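Side-chain contacts in nicotinamide-nucleotide adenylyltransferase NadR family / Ribosylnicotinamide kinase (Lactococcus lactis subsp. cremoris, PDB 6GYE), which binds nicotinamide riboside and probably phosphorylates it and adenylylates the resulting mononucleotide on the way to NAD+: residues G354-T357 with R358-A362; K193-L196 with V197-A201; A362-A365 with V366-T370. All coordinates share one frame; numbering follows the deposited sequence. Where two conformers were deposited one is given.

Interaction 1 (G354-T357 with R358-A362); sequences GYLT and RYHHA
Thr357 and His360 meet through a hydrogen bond between OG1 of Thr357 and ND1 of His360, 2.7 Å long. OG1 lies at the edge of the imidazole, in the ring plane. Thr357 has OG1 between its backbone N and carbonyl carbon (chi1 72°), which turns the hydroxyl toward the first turn of the helix that follows. Leu356 covers one face of the same imidazole. Its CB sits over the ring centre, 3.9 Å from the centroid, and its CD1 comes within 3.6 Å of NE2 of His360. The ring is thus held at one edge and packed on one face. Thr357 is the N-cap residue of helix 358-370, and its carbonyl O takes the backbone N-H of His361 at 3.1 Å. Replacing His360 by an alanine is likely to leave OG1 of Thr357 without its imidazole partner and CB of Leu356 without the ring face it packs on. Tyr355 and His361 form an offset stack. Their planes are 9° apart and the centroids 4.4 Å. CE1 of Tyr355 lies over the rim of the imidazole, 3.4 Å from CD2 of His361. CG of His361 is anti to its backbone N (chi1 -168°), which brings the ring flat against the phenol. CA of His361 also lies over the Tyr355 face, a CH-pi contact 3.7 Å from the centroid. The phenol OH bonds to Asp364, and ND1 of His361 to Asp345.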
loop_
_atom_site.group_PDB
_atom_site.type_symbol
_atom_site.label_atom_id
_atom_site.label_comp_id
_atom_site.label_asym_id
_atom_site.label_seq_id
_atom_site.Cartn_x
_atom_site.Cartn_y
_atom_site.Cartn_z
ATOM N N GLY A 354 -27.604 20.312 -10.954
ATOM C CA GLY A 354 -26.213 19.951 -11.172
ATOM C C GLY A 354 -25.290 20.704 -10.234
ATOM O O GLY A 354 -25.753 21.492 -9.412
ATOM N N TYR A 355 -23.985 20.483 -10.341
ATOM C CA TYR A 355 -23.134 21.142 -9.365
ATOM C C TYR A 355 -22.825 22.578 -9.782
ATOM O O TYR A 355 -22.936 22.957 -10.948
ATOM C CB TYR A 355 -21.836 20.373 -9.162
ATOM C CG TYR A 355 -21.994 19.010 -8.522
ATOM C CD1 TYR A 355 -22.336 17.889 -9.271
ATOM C CD2 TYR A 355 -21.827 18.857 -7.151
ATOM C CE1 TYR A 355 -22.469 16.640 -8.671
ATOM C CE2 TYR A 355 -21.963 17.628 -6.542
ATOM C CZ TYR A 355 -22.280 16.527 -7.302
ATOM O OH TYR A 355 -22.404 15.317 -6.669
ATOM N N LEU A 356 -22.399 23.375 -8.801
ATOM C CA LEU A 356 -22.111 24.783 -9.058
ATOM C C LEU A 356 -20.919 24.943 -9.989
ATOM O O LEU A 356 -20.903 25.835 -10.842
ATOM C CB LEU A 356 -21.846 25.522 -7.746
ATOM C CG LEU A 356 -23.034 25.822 -6.827
ATOM C CD1 LEU A 356 -22.558 26.407 -5.506
ATOM C CD2 LEU A 356 -24.017 26.747 -7.488
ATOM N N THR A 357 -19.879 24.142 -9.776
ATOM C CA THR A 357 -18.641 24.236 -10.520
ATOM C C THR A 357 -18.026 22.847 -10.645
ATOM O O THR A 357 -18.410 21.902 -9.946
ATOM C CB THR A 357 -17.608 25.150 -9.824
ATOM O OG1 THR A 357 -17.104 24.492 -8.648
ATOM C CG2 THR A 357 -18.205 26.515 -9.427
ATOM N N ARG A 358 -17.047 22.750 -11.545
ATOM C CA ARG A 358 -16.238 21.546 -11.668
ATOM C C ARG A 358 -15.664 21.133 -10.319
ATOM O O ARG A 358 -15.696 19.949 -9.951
ATOM C CB ARG A 358 -15.117 21.804 -12.680
ATOM C CG ARG A 358 -14.653 20.591 -13.466
ATOM C CD ARG A 358 -14.414 20.916 -14.957
ATOM N NE ARG A 358 -15.624 21.367 -15.650
ATOM C CZ ARG A 358 -15.813 21.282 -16.965
ATOM N NH1 ARG A 358 -14.878 20.748 -17.743
ATOM N NH2 ARG A 358 -16.943 21.727 -17.502
ATOM N N TYR A 359 -15.147 22.105 -9.560
ATOM C CA TYR A 359 -14.541 21.806 -8.265
ATOM C C TYR A 359 -15.569 21.247 -7.277
ATOM O O TYR A 359 -15.283 20.280 -6.552
ATOM C CB TYR A 359 -13.853 23.055 -7.700
ATOM C CG TYR A 359 -13.375 22.828 -6.292
ATOM C CD1 TYR A 359 -12.150 22.227 -6.035
ATOM C CD2 TYR A 359 -14.183 23.166 -5.215
ATOM C CE1 TYR A 359 -11.736 21.985 -4.733
ATOM C CE2 TYR A 359 -13.801 22.919 -3.936
ATOM C CZ TYR A 359 -12.582 22.334 -3.688
ATOM O OH TYR A 359 -12.235 22.119 -2.380
ATOM N N HIS A 360 -16.769 21.846 -7.221
ATOM C CA HIS A 360 -17.819 21.295 -6.365
ATOM C C HIS A 360 -18.100 19.842 -6.709
ATOM O O HIS A 360 -18.193 18.987 -5.816
ATOM C CB HIS A 360 -19.110 22.108 -6.480
ATOM C CG HIS A 360 -19.054 23.423 -5.785
ATOM N ND1 HIS A 360 -18.233 24.452 -6.204
ATOM C CD2 HIS A 360 -19.719 23.889 -4.701
ATOM C CE1 HIS A 360 -18.389 25.492 -5.402
ATOM N NE2 HIS A 360 -19.288 25.179 -4.485
ATOM N N HIS A 361 -18.221 19.544 -8.008
ATOM C CA HIS A 361 -18.496 18.171 -8.429
ATOM C C HIS A 361 -17.400 17.222 -7.962
ATOM O O HIS A 361 -17.683 16.160 -7.398
ATOM C CB HIS A 361 -18.639 18.113 -9.951
ATOM C CG HIS A 361 -19.193 16.815 -10.457
ATOM N ND1 HIS A 361 -19.563 16.622 -11.774
ATOM C CD2 HIS A 361 -19.466 15.652 -9.816
ATOM C CE1 HIS A 361 -20.026 15.395 -11.922
ATOM N NE2 HIS A 361 -19.983 14.786 -10.749
ATOM N N ALA A 362 -16.138 17.598 -8.183
ATOM C CA ALA A 362 -15.019 16.711 -7.877
ATOM C C ALA A 362 -14.860 16.491 -6.374
ATOM O O ALA A 362 -14.603 15.365 -5.936
ATOM C CB ALA A 362 -13.725 17.277 -8.473
#

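Interaction 2 (K193-L196 with V197-A201); sequences KTTL and VRRLA. With SO4 (sulfate ion), chain F.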
loop_
_atom_site.group_PDB
_atom_site.type_symbol
_atom_site.label_atom_id
_atom_site.label_comp_id
_atom_site.label_asym_id
_atom_site.label_seq_id
_atom_site.Cartn_x
_atom_site.Cartn_y
_atom_site.Cartn_z
ATOM N N LYS A 193 -6.383 20.670 -15.265
ATOM C CA LYS A 193 -6.061 19.546 -14.386
ATOM C C LYS A 193 -5.231 20.002 -13.206
ATOM O O LYS A 193 -5.525 19.669 -12.056
ATOM C CB LYS A 193 -5.294 18.443 -15.128
ATOM C CG LYS A 193 -6.067 17.679 -16.157
ATOM C CD LYS A 193 -5.275 17.327 -17.438
ATOM C CE LYS A 193 -3.843 16.838 -17.280
ATOM N NZ LYS A 193 -2.813 17.734 -16.646
ATOM N N THR A 194 -4.178 20.768 -13.476
ATOM C CA THR A 194 -3.221 21.070 -12.421
ATOM C C THR A 194 -3.864 21.940 -11.353
ATOM O O THR A 194 -3.717 21.670 -10.156
ATOM C CB THR A 194 -1.963 21.731 -13.017
ATOM O OG1 THR A 194 -1.327 20.805 -13.908
ATOM C CG2 THR A 194 -0.957 22.103 -11.932
ATOM N N THR A 195 -4.624 22.957 -11.765
ATOM C CA THR A 195 -5.346 23.758 -10.788
ATOM C C THR A 195 -6.327 22.891 -9.995
ATOM O O THR A 195 -6.437 23.035 -8.773
ATOM C CB THR A 195 -6.057 24.913 -11.497
ATOM O OG1 THR A 195 -5.070 25.783 -12.038
ATOM C CG2 THR A 195 -6.883 25.728 -10.537
ATOM N N LEU A 196 -7.010 21.947 -10.662
ATOM C CA LEU A 196 -7.975 21.104 -9.958
ATOM C C LEU A 196 -7.292 20.203 -8.929
ATOM O O LEU A 196 -7.723 20.131 -7.770
ATOM C CB LEU A 196 -8.771 20.261 -10.957
ATOM C CG LEU A 196 -9.850 19.378 -10.315
ATOM C CD1 LEU A 196 -10.886 20.237 -9.627
ATOM C CD2 LEU A 196 -10.504 18.450 -11.321
ATOM N N VAL A 197 -6.231 19.506 -9.351
ATOM C CA VAL A 197 -5.476 18.594 -8.486
ATOM C C VAL A 197 -5.026 19.300 -7.212
ATOM O O VAL A 197 -5.220 18.799 -6.097
ATOM C CB VAL A 197 -4.261 18.029 -9.250
ATOM C CG1 VAL A 197 -3.293 17.331 -8.290
ATOM C CG2 VAL A 197 -4.700 17.081 -10.355
ATOM N N ARG A 198 -4.412 20.478 -7.362
ATOM C CA ARG A 198 -3.874 21.180 -6.203
ATOM C C ARG A 198 -4.978 21.653 -5.273
ATOM O O ARG A 198 -4.837 21.557 -4.047
ATOM C CB ARG A 198 -3.020 22.363 -6.651
ATOM C CG ARG A 198 -1.834 21.943 -7.497
ATOM C CD ARG A 198 -1.025 23.142 -7.964
ATOM N NE ARG A 198 0.228 22.715 -8.575
ATOM C CZ ARG A 198 1.065 23.526 -9.205
ATOM N NH1 ARG A 198 0.786 24.816 -9.317
ATOM N NH2 ARG A 198 2.177 23.038 -9.725
ATOM N N ARG A 199 -6.090 22.150 -5.829
ATOM C CA ARG A 199 -7.189 22.586 -4.975
ATOM C C ARG A 199 -7.835 21.394 -4.271
ATOM O O ARG A 199 -8.118 21.461 -3.066
ATOM C CB ARG A 199 -8.209 23.381 -5.782
ATOM C CG ARG A 199 -7.570 24.608 -6.384
ATOM C CD ARG A 199 -8.278 25.879 -6.095
ATOM N NE ARG A 199 -9.171 26.313 -7.157
ATOM C CZ ARG A 199 -9.066 27.483 -7.782
ATOM N NH1 ARG A 199 -8.096 28.334 -7.452
ATOM N NH2 ARG A 199 -9.946 27.806 -8.717
ATOM N N LEU A 200 -8.053 20.283 -4.986
ATOM C CA LEU A 200 -8.628 19.111 -4.321
ATOM C C LEU A 200 -7.730 18.637 -3.181
ATOM O O LEU A 200 -8.192 18.467 -2.051
ATOM C CB LEU A 200 -8.875 17.980 -5.321
ATOM C CG LEU A 200 -9.960 18.188 -6.383
ATOM C CD1 LEU A 200 -9.915 17.058 -7.397
ATOM C CD2 LEU A 200 -11.353 18.296 -5.760
ATOM N N ALA A 201 -6.432 18.448 -3.460
ATOM C CA ALA A 201 -5.491 17.965 -2.444
ATOM C C ALA A 201 -5.372 18.943 -1.281
ATOM O O ALA A 201 -5.449 18.553 -0.108
ATOM C CB ALA A 201 -4.106 17.724 -3.062
HETATM S S SO4 F . -3.699 21.567 -17.433
HETATM O O1 SO4 F . -4.052 22.977 -17.234
HETATM O O2 SO4 F . -2.716 21.413 -18.498
HETATM O O3 SO4 F . -3.082 20.994 -16.244
HETATM O O4 SO4 F . -4.929 20.875 -17.790
#
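Lys193 and Thr194 grip a sulfate ion at the start of helix 193-203. The backbone N of Lys193 gives a hydrogen bond to O4 of the sulfate at 2.9 Å, and the backbone N of Thr194 one to O3 at 3.0 Å. The Lys193 chain is bent at three torsions and curls back round the ion, and its NZ reaches O3 in a weak bond of 3.3 Å. NZ also makes a salt bridge with Asp259. OG1 of Thr194 lies 2.9 Å from sulfate O3 and is close to Asp259 as well. Amides of Ser190, Thr191 and Gly192 complete the cradle. Further along, backbone bonds join each residue to the fourth after it, such as N of Val197 to O of Lys193 at 2.8 Å. Thr194 turns its methyl away from the ion, with CG2 anti to the backbone N. That methyl lies over one face of the Arg198 guanidinium, 3.6 Å from NE. Arg198 runs extended beside it to a salt bridge with Glu210. Thr195 repeats the pattern, its CG2 over the centre of the Arg199 guanidinium, 3.9 Å from CZ. On the buried side, CG of Leu196 packs on CD1 of Leu200 at 3.7 Å. Lysine, threonine and backbone amides wrapped round a tetrahedral anion at a helix start are the mark of the P-loop (Walker A motif), consistent with a nucleotide phosphate site in the kinase domain.

Interaction 3 (A362-A365 with V366-T370); sequences AIDA and VHEYT
Ala362 to Ala365 each accept a backbone hydrogen bond from the residue four places on, from N of Val366 to O of Ala362 at 2.8 Å through N of Tyr369 to O of Ala365 at 3.0 Å. These are the later turns of helix 358-370, which packs against the parallel sheet of the P-loop domain. The bond of Tyr369 is more bent than the other three, with 143° at its hydrogen. Side chains mostly touch backbone carbonyls one turn back. CG2 of Val366 lies 3.3 Å from O of Ala362, and CD1 of Tyr369 meets O of Ala365 near the plane of its ring. The Tyr369 hydroxyl bonds weakly to the Asp338 carbonyl. The inward side is apolar: Ala362 and Ala365 rest on Leu298, and Val366 on Phe257. Outward, the carboxylates of Asp364 and Glu368 come near each other, OD1 to OE2 at 4.2 Å. The proximity would probably disfavour full charge on both, though the Tyr355 hydroxyl bonded to OD2 of Asp364 should ease it there. CG of Glu368 is anti to its carbonyl carbon (chi1 -59°), which sets it 3.4 Å from O of Asp364. ND1 of His367 bonds to O of Val372, and OG1 of Thr370 to its N. At the helix end O of Val366 takes two donors from Thr370: the backbone N, and OG1 from above the carbonyl plane, each at 2.9 Å.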
loop_
_atom_site.group_PDB
_atom_site.type_symbol
_atom_site.label_atom_id
_atom_site.label_comp_id
_atom_site.label_asym_id
_atom_site.label_seq_id
_atom_site.Cartn_x
_atom_site.Cartn_y
_atom_site.Cartn_z
ATOM N N ALA A 362 -16.138 17.598 -8.183
ATOM C CA ALA A 362 -15.019 16.711 -7.877
ATOM C C ALA A 362 -14.860 16.491 -6.374
ATOM O O ALA A 362 -14.603 15.365 -5.936
ATOM C CB ALA A 362 -13.725 17.277 -8.473
ATOM N N ILE A 363 -14.951 17.556 -5.572
ATOM C CA ILE A 363 -14.735 17.385 -4.137
ATOM C C ILE A 363 -15.868 16.555 -3.535
ATOM O O ILE A 363 -15.650 15.780 -2.600
ATOM C CB ILE A 363 -14.554 18.757 -3.440
ATOM C CG1 ILE A 363 -13.890 18.579 -2.082
ATOM C CG2 ILE A 363 -15.904 19.531 -3.288
ATOM C CD1 ILE A 363 -12.431 18.116 -2.150
ATOM N N ASP A 364 -17.077 16.657 -4.092
ATOM C CA ASP A 364 -18.153 15.759 -3.683
ATOM C C ASP A 364 -17.858 14.320 -4.096
ATOM O O ASP A 364 -18.127 13.380 -3.334
ATOM C CB ASP A 364 -19.485 16.230 -4.267
ATOM C CG ASP A 364 -20.686 15.544 -3.620
ATOM O OD1 ASP A 364 -20.738 15.493 -2.367
ATOM O OD2 ASP A 364 -21.589 15.084 -4.362
ATOM N N ALA A 365 -17.313 14.121 -5.299
ATOM C CA ALA A 365 -16.946 12.771 -5.700
ATOM C C ALA A 365 -15.860 12.230 -4.784
ATOM O O ALA A 365 -15.900 11.058 -4.395
ATOM C CB ALA A 365 -16.507 12.736 -7.165
ATOM N N VAL A 366 -14.915 13.086 -4.380
ATOM C CA VAL A 366 -13.912 12.678 -3.394
ATOM C C VAL A 366 -14.589 12.218 -2.110
ATOM O O VAL A 366 -14.262 11.160 -1.553
ATOM C CB VAL A 366 -12.913 13.818 -3.133
ATOM C CG1 VAL A 366 -11.999 13.489 -1.946
ATOM C CG2 VAL A 366 -12.053 14.056 -4.387
ATOM N N HIS A 367 -15.571 12.989 -1.645
ATOM C CA HIS A 367 -16.314 12.615 -0.445
ATOM C C HIS A 367 -16.969 11.241 -0.590
ATOM O O HIS A 367 -16.802 10.375 0.274
ATOM C CB HIS A 367 -17.379 13.663 -0.120
ATOM C CG HIS A 367 -18.291 13.233 0.980
ATOM N ND1 HIS A 367 -17.852 13.049 2.275
ATOM C CD2 HIS A 367 -19.596 12.873 0.969
ATOM C CE1 HIS A 367 -18.854 12.615 3.017
ATOM N NE2 HIS A 367 -19.923 12.505 2.251
ATOM N N GLU A 368 -17.699 11.015 -1.688
ATOM C CA GLU A 368 -18.393 9.739 -1.851
ATOM C C GLU A 368 -17.429 8.557 -1.960
ATOM O O GLU A 368 -17.758 7.460 -1.510
ATOM C CB GLU A 368 -19.312 9.772 -3.072
ATOM C CG GLU A 368 -20.397 10.839 -3.048
ATOM C CD GLU A 368 -21.447 10.607 -1.949
ATOM O OE1 GLU A 368 -21.660 9.438 -1.541
ATOM O OE2 GLU A 368 -22.072 11.596 -1.501
ATOM N N TYR A 369 -16.244 8.741 -2.536
ATOM C CA TYR A 369 -15.381 7.589 -2.792
ATOM C C TYR A 369 -14.338 7.352 -1.707
ATOM O O TYR A 369 -13.744 6.272 -1.679
ATOM C CB TYR A 369 -14.658 7.737 -4.137
ATOM C CG TYR A 369 -15.476 7.350 -5.349
ATOM C CD1 TYR A 369 -16.480 8.186 -5.845
ATOM C CD2 TYR A 369 -15.227 6.156 -6.018
ATOM C CE1 TYR A 369 -17.226 7.824 -6.965
ATOM C CE2 TYR A 369 -15.968 5.784 -7.135
ATOM C CZ TYR A 369 -16.965 6.614 -7.607
ATOM O OH TYR A 369 -17.687 6.223 -8.722
ATOM N N THR A 370 -14.082 8.323 -0.828
ATOM C CA THR A 370 -13.103 8.138 0.230
ATOM C C THR A 370 -13.659 8.267 1.633
ATOM O O THR A 370 -12.982 7.847 2.577
ATOM C CB THR A 370 -11.950 9.141 0.111
ATOM O OG1 THR A 370 -12.411 10.440 0.516
ATOM C CG2 THR A 370 -11.385 9.177 -1.331
#

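In the fold
The chain reaches interaction 2 first, on helix 193-203 after strand 181-187. Much later, beyond strand 340-342, it enters interaction 1, which joins a loop to the first turns of helix 358-370. Interaction 3 follows on the same helix and shares Ala362 with interaction 1. All three are local and closed within a few residues, so none nests in or crosses another. The two helices lie together beside the four-stranded parallel sheet. Leu200 of interaction 2 packs on Tyr359 and Ala362, and on Ile363 of interaction 3. Tyr355 OH reaches Asp364 OD2 in a probable hydrogen bond, tying the loop of interaction 1 to interaction 3.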